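Local coordinates for protein muramidase (Trichobolus zukalii, PDB 6ZMV) that probably cleaves the glycan strands of bacterial peptidoglycan as a fungal muramidase (lysozyme) of glycoside hydrolase family 25, at residues Ile29-Gly34 / Pro40-His45; Thr44-Ala49 / Leu54-Tyr59. All blocks are in the same frame, centred on the assembly; numbering follows the deposited sequence.

Contact 1 of 2, residues Ile29-Gly34 / Pro40-His45; sequences IKATEG and PVFSTH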
loop_
_atom_site.group_PDB
_atom_site.type_symbol
_atom_site.label_atom_id
_atom_site.label_comp_id
_atom_site.label_asym_id
_atom_site.label_seq_id
_atom_site.Cartn_x
_atom_site.Cartn_y
_atom_site.Cartn_z
ATOM N N ILE A 29 4.463 2.106 -5.363
ATOM C CA ILE A 29 4.147 2.695 -6.684
ATOM C C ILE A 29 2.733 2.371 -7.142
ATOM O O ILE A 29 2.361 1.187 -7.152
ATOM C CB ILE A 29 5.168 2.183 -7.715
ATOM C CG1 ILE A 29 6.596 2.474 -7.310
ATOM C CG2 ILE A 29 4.836 2.747 -9.075
ATOM C CD1 ILE A 29 7.575 1.660 -8.069
ATOM N N LYS A 30 1.955 3.399 -7.475
ATOM C CA LYS A 30 0.579 3.091 -7.901
ATOM C C LYS A 30 0.630 2.221 -9.154
ATOM O O LYS A 30 1.240 2.592 -10.155
ATOM C CB LYS A 30 -0.195 4.352 -8.238
ATOM C CG LYS A 30 -1.659 4.091 -8.501
ATOM C CD LYS A 30 -2.484 5.371 -8.612
ATOM C CE LYS A 30 -3.961 5.087 -8.732
ATOM N NZ LYS A 30 -4.734 6.324 -8.699
ATOM N N ALA A 31 -0.135 1.122 -9.107
ATOM C CA ALA A 31 -0.317 0.231 -10.253
ATOM C C ALA A 31 -1.664 0.412 -10.902
ATOM O O ALA A 31 -1.753 0.531 -12.163
ATOM C CB ALA A 31 -0.066 -1.192 -9.839
ATOM N N THR A 32 -2.728 0.358 -10.116
ATOM C CA THR A 32 -4.078 0.233 -10.634
ATOM C C THR A 32 -5.059 1.035 -9.772
ATOM O O THR A 32 -4.787 1.338 -8.605
ATOM C CB THR A 32 -4.520 -1.245 -10.685
ATOM O OG1 THR A 32 -4.203 -1.878 -9.441
ATOM C CG2 THR A 32 -3.837 -1.960 -11.814
ATOM N N GLU A 33 -6.254 1.280 -10.316
ATOM C CA GLU A 33 -7.399 1.831 -9.608
ATOM C C GLU A 33 -8.675 1.246 -10.174
ATOM O O GLU A 33 -8.868 1.146 -11.429
ATOM C CB GLU A 33 -7.433 3.359 -9.733
ATOM C CG GLU A 33 -8.607 3.981 -9.022
ATOM C CD GLU A 33 -8.568 5.502 -8.858
ATOM O OE1 GLU A 33 -7.458 6.061 -8.757
ATOM O OE2 GLU A 33 -9.676 6.114 -8.835
ATOM N N GLY A 34 -9.547 0.804 -9.266
ATOM C CA GLY A 34 -10.787 0.189 -9.730
ATOM C C GLY A 34 -10.579 -1.010 -10.621
ATOM O O GLY A 34 -9.688 -1.803 -10.349
ATOM N N PRO A 40 -0.159 5.017 -15.835
ATOM C CA PRO A 40 0.738 4.947 -16.994
ATOM C C PRO A 40 2.216 5.032 -16.692
ATOM O O PRO A 40 3.042 4.748 -17.567
ATOM C CB PRO A 40 0.254 6.055 -17.876
ATOM C CG PRO A 40 -0.423 6.991 -16.957
ATOM C CD PRO A 40 -1.075 6.187 -15.860
ATOM N N VAL A 41 2.538 5.432 -15.482
ATOM C CA VAL A 41 3.952 5.603 -15.092
ATOM C C VAL A 41 4.436 4.408 -14.265
ATOM O O VAL A 41 5.616 4.364 -13.837
ATOM C CB VAL A 41 4.200 6.967 -14.436
ATOM C CG1 VAL A 41 5.672 7.319 -14.324
ATOM C CG2 VAL A 41 3.456 8.071 -15.149
ATOM N N PHE A 42 3.567 3.440 -13.990
ATOM C CA PHE A 42 3.950 2.310 -13.107
ATOM C C PHE A 42 5.250 1.687 -13.573
ATOM O O PHE A 42 6.181 1.494 -12.781
ATOM C CB PHE A 42 2.834 1.264 -13.034
ATOM C CG PHE A 42 3.283 0.022 -12.314
ATOM C CD1 PHE A 42 3.257 -0.023 -10.942
ATOM C CD2 PHE A 42 3.781 -1.083 -13.030
ATOM C CE1 PHE A 42 3.736 -1.139 -10.285
ATOM C CE2 PHE A 42 4.276 -2.189 -12.352
ATOM C CZ PHE A 42 4.228 -2.204 -11.007
ATOM N N SER A 43 5.329 1.287 -14.843
ATOM C CA SER A 43 6.500 0.515 -15.320
ATOM C C SER A 43 7.744 1.410 -15.264
ATOM O O SER A 43 8.860 0.935 -14.919
ATOM C CB SER A 43 6.282 -0.052 -16.670
ATOM O OG SER A 43 5.249 -1.007 -16.633
ATOM N N THR A 44 7.608 2.680 -15.606
ATOM C CA THR A 44 8.741 3.635 -15.527
ATOM C C THR A 44 9.261 3.690 -14.098
ATOM O O THR A 44 10.488 3.560 -13.848
ATOM C CB THR A 44 8.350 5.051 -15.950
ATOM O OG1 THR A 44 7.847 5.001 -17.303
ATOM C CG2 THR A 44 9.414 6.122 -15.779
ATOM N N HIS A 45 8.390 3.850 -13.146
ATOM C CA HIS A 45 8.779 3.946 -11.740
ATOM C C HIS A 45 9.336 2.634 -11.243
ATOM O O HIS A 45 10.347 2.615 -10.517
ATOM C CB HIS A 45 7.598 4.382 -10.908
ATOM C CG HIS A 45 7.140 5.782 -11.048
ATOM N ND1 HIS A 45 8.014 6.803 -11.319
ATOM C CD2 HIS A 45 5.896 6.316 -10.880
ATOM C CE1 HIS A 45 7.331 7.959 -11.315
ATOM N NE2 HIS A 45 5.996 7.698 -11.040
#
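I29 sends both of its branches from strand 26-33 against the first turn of helix 42-51, where F42 and H45 receive them. At CB the chain divides. CG2 lies anti to the backbone N (chi1 to CG1 is -56°), and this places the methyl between the two helix residues, with I29 CG2 3.7 Å from F42 CD1 and 3.7 Å from H45 CB. The other branch runs beside H45: I29 CG1 passes its CB more loosely, and at the tip I29 CD1 stops 3.8 Å from H45 C. The methyl CG2 also nears the imidazole edge, close to its plane. F42 crosses I29 at about a right angle, and CG anti to the backbone N (chi1 171°) sets ring atom CD1 beside K30 and A31. Its CD1-CE1 border does most of the touching. A31 CA comes at it obliquely, 3.6 Å from F42 CD1, and A31 CB is 3.7 Å from the same atom, while the carbonyl K30 O sits at the ring edge, 3.4 Å from F42 CD1. Were an alanine here, a gap would probably open beside A31 and the I29 methyl, and the ring of Y46, which meets F42, would lose its neighbour. The polar ends turn to other partners: H45 ND1 bonds Y16 OH and NE2 bonds S8 O, which should fix the imidazole's rotation, while V41 CG1 lies over one face. K30 NZ forms a salt bridge with E33 OE1 of its own strand, 2.7 Å, and E33 OE2 makes another with R63. With meetings between side chains carbon on carbon, and K30 O set at the ring edge, the join of helix start to barrel strand rests on shape and apolar packing rather than directional bonds.

Contact 2 of 2, residues Thr44-Ala49 / Leu54-Tyr59; sequences THYTGA and LIRGGY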
loop_
_atom_site.group_PDB
_atom_site.type_symbol
_atom_site.label_atom_id
_atom_site.label_comp_id
_atom_site.label_asym_id
_atom_site.label_seq_id
_atom_site.Cartn_x
_atom_site.Cartn_y
_atom_site.Cartn_z
ATOM N N THR A 44 7.608 2.680 -15.606
ATOM C CA THR A 44 8.741 3.635 -15.527
ATOM C C THR A 44 9.261 3.690 -14.098
ATOM O O THR A 44 10.488 3.560 -13.848
ATOM C CB THR A 44 8.350 5.051 -15.950
ATOM O OG1 THR A 44 7.847 5.001 -17.303
ATOM C CG2 THR A 44 9.414 6.122 -15.779
ATOM N N HIS A 45 8.390 3.850 -13.146
ATOM C CA HIS A 45 8.779 3.946 -11.740
ATOM C C HIS A 45 9.336 2.634 -11.243
ATOM O O HIS A 45 10.347 2.615 -10.517
ATOM C CB HIS A 45 7.598 4.382 -10.908
ATOM C CG HIS A 45 7.140 5.782 -11.048
ATOM N ND1 HIS A 45 8.014 6.803 -11.319
ATOM C CD2 HIS A 45 5.896 6.316 -10.880
ATOM C CE1 HIS A 45 7.331 7.959 -11.315
ATOM N NE2 HIS A 45 5.996 7.698 -11.040
ATOM N N TYR A 46 8.714 1.527 -11.569
ATOM C CA TYR A 46 9.169 0.206 -11.059
ATOM C C TYR A 46 10.531 -0.161 -11.593
ATOM O O TYR A 46 11.397 -0.552 -10.823
ATOM C CB TYR A 46 8.113 -0.836 -11.441
ATOM C CG TYR A 46 8.047 -2.088 -10.602
ATOM C CD1 TYR A 46 7.217 -2.168 -9.499
ATOM C CD2 TYR A 46 8.760 -3.223 -10.929
ATOM C CE1 TYR A 46 7.037 -3.338 -8.795
ATOM C CE2 TYR A 46 8.601 -4.407 -10.233
ATOM C CZ TYR A 46 7.741 -4.465 -9.156
ATOM O OH TYR A 46 7.485 -5.625 -8.479
ATOM N N THR A 47 10.786 0.131 -12.876
ATOM C CA THR A 47 12.106 -0.122 -13.507
ATOM C C THR A 47 13.150 0.795 -12.881
ATOM O O THR A 47 14.246 0.360 -12.550
ATOM C CB THR A 47 11.985 0.094 -15.004
ATOM O OG1 THR A 47 11.033 -0.812 -15.554
ATOM C CG2 THR A 47 13.295 -0.069 -15.685
ATOM N N GLY A 48 12.866 2.083 -12.768
ATOM C CA GLY A 48 13.824 3.034 -12.224
ATOM C C GLY A 48 14.148 2.707 -10.793
ATOM O O GLY A 48 15.305 2.833 -10.350
ATOM N N ALA A 49 13.136 2.343 -10.019
ATOM C CA ALA A 49 13.340 1.975 -8.615
ATOM C C ALA A 49 14.237 0.759 -8.526
ATOM O O ALA A 49 15.160 0.737 -7.669
ATOM C CB ALA A 49 12.046 1.693 -7.905
ATOM N N LEU A 54 16.270 0.438 -4.871
ATOM C CA LEU A 54 15.116 0.543 -3.936
ATOM C C LEU A 54 14.340 -0.747 -3.901
ATOM O O LEU A 54 14.058 -1.350 -4.962
ATOM C CB LEU A 54 14.207 1.682 -4.373
ATOM C CG LEU A 54 14.799 3.072 -4.308
ATOM C CD1 LEU A 54 13.959 4.046 -5.118
ATOM C CD2 LEU A 54 15.033 3.540 -2.881
ATOM N N ILE A 55 13.938 -1.158 -2.715
ATOM C CA ILE A 55 12.929 -2.222 -2.580
ATOM C C ILE A 55 11.624 -1.583 -3.043
ATOM O O ILE A 55 11.442 -0.375 -2.830
ATOM C CB ILE A 55 12.861 -2.642 -1.100
ATOM C CG1 ILE A 55 14.178 -3.333 -0.732
ATOM C CG2 ILE A 55 11.650 -3.480 -0.745
ATOM C CD1 ILE A 55 14.463 -3.561 0.751
ATOM N N ARG A 56 10.719 -2.322 -3.677
ATOM C CA ARG A 56 9.553 -1.645 -4.289
ATOM C C ARG A 56 8.378 -2.613 -4.365
ATOM O O ARG A 56 8.557 -3.841 -4.396
ATOM C CB ARG A 56 9.836 -1.068 -5.676
ATOM C CG ARG A 56 10.139 -2.051 -6.772
ATOM C CD ARG A 56 11.479 -2.703 -6.751
ATOM N NE ARG A 56 11.704 -3.560 -7.886
ATOM C CZ ARG A 56 11.305 -4.828 -8.023
ATOM N NH1 ARG A 56 10.672 -5.457 -7.048
ATOM N NH2 ARG A 56 11.590 -5.477 -9.144
ATOM N N GLY A 57 7.202 -2.029 -4.324
ATOM C CA GLY A 57 5.974 -2.759 -4.588
ATOM C C GLY A 57 4.960 -1.863 -5.221
ATOM O O GLY A 57 5.184 -0.653 -5.330
ATOM N N GLY A 58 3.865 -2.464 -5.654
ATOM C CA GLY A 58 2.750 -1.713 -6.227
ATOM C C GLY A 58 1.614 -1.513 -5.218
ATOM O O GLY A 58 1.515 -2.169 -4.188
ATOM N N TYR A 59 0.725 -0.575 -5.544
ATOM C CA TYR A 59 -0.520 -0.385 -4.793
ATOM C C TYR A 59 -1.726 -0.274 -5.716
ATOM O O TYR A 59 -1.624 0.139 -6.873
ATOM C CB TYR A 59 -0.433 0.735 -3.746
ATOM C CG TYR A 59 -0.472 2.171 -4.199
ATOM C CD1 TYR A 59 -1.698 2.781 -4.482
ATOM C CD2 TYR A 59 0.682 2.941 -4.296
ATOM C CE1 TYR A 59 -1.771 4.115 -4.789
ATOM C CE2 TYR A 59 0.607 4.281 -4.600
ATOM C CZ TYR A 59 -0.615 4.872 -4.828
ATOM O OH TYR A 59 -0.676 6.194 -5.140
#
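L54 N donates to A49 O at 3.0 Å, a backbone bond that ties the helix to the residue just ahead of the next strand. Helix 42-51 is the connection of a beta-alpha-beta crossover between the neighbouring parallel strands 26-33 and 55-61, as expected in a family of the TIM-barrel clan. The axes of helix 44-49 and strand 55-59 fit this, nearly antiparallel and 8.8 Å apart at closest approach. A49 turns its methyl to the strand side, where A49 CB is 4.1 Å from L54 CD1 and 4.2 Å from R56 CB, an apolar floor under the helix that also touches V27. Beside it, Y46 and R56 make the more elaborate meeting. The arginine chain bends at chi2 (-74°), so that both its aliphatic part and its guanidinium come against the tyrosine, and the two side chains cross at about a right angle. Ring and guanidinium planes are 37° apart, so the two groups are inclined and not stacked flat. Y46 CE2 lies over one face of the guanidinium toward its rim, with R56 NH2 the nearest atom at 3.4 Å. Although Y46 OH and R56 NH1 also come close, the angle is too poor for a hydrogen bond. The polar end is held by other groups: R56 NE hydrogen-bonds T50 OG1 just beyond the helix segment, and R56 NH1 hydrogen-bonds T89 OG1, which together should restrict its rotation, while R56 NH2 hydrogen-bonds a glycerol, probably from the crystallisation liquor. On the CE1 side of the ring the partners are carbon, with Y46 CE1 reaching loosely toward G57 CA. On the same side of the ring plane as the guanidinium, R56 CG makes a CH-pi contact over the face, 4.0 Å from the centroid of the Y46 ring and 14° off its normal.

From the N terminus, the chain runs along strand 26-33, through a loop holding short strand 37-38, into helix 42-51, then by a brief turn into strand 55-61. Contact 1 closes the first connection, between strand and helix start; contact 2 closes the second, between helix and following strand. The loops neither nest nor cross: they follow one another, overlapping only at T44 and H45, where contact 1 ends and contact 2 begins. Together they pack one helix against two neighbouring parallel strands. The strands are themselves joined by probable backbone hydrogen bonds, I29 N to G57 O and A31 N to Y59 O, both 2.9 Å, which complete the beta-alpha-beta unit.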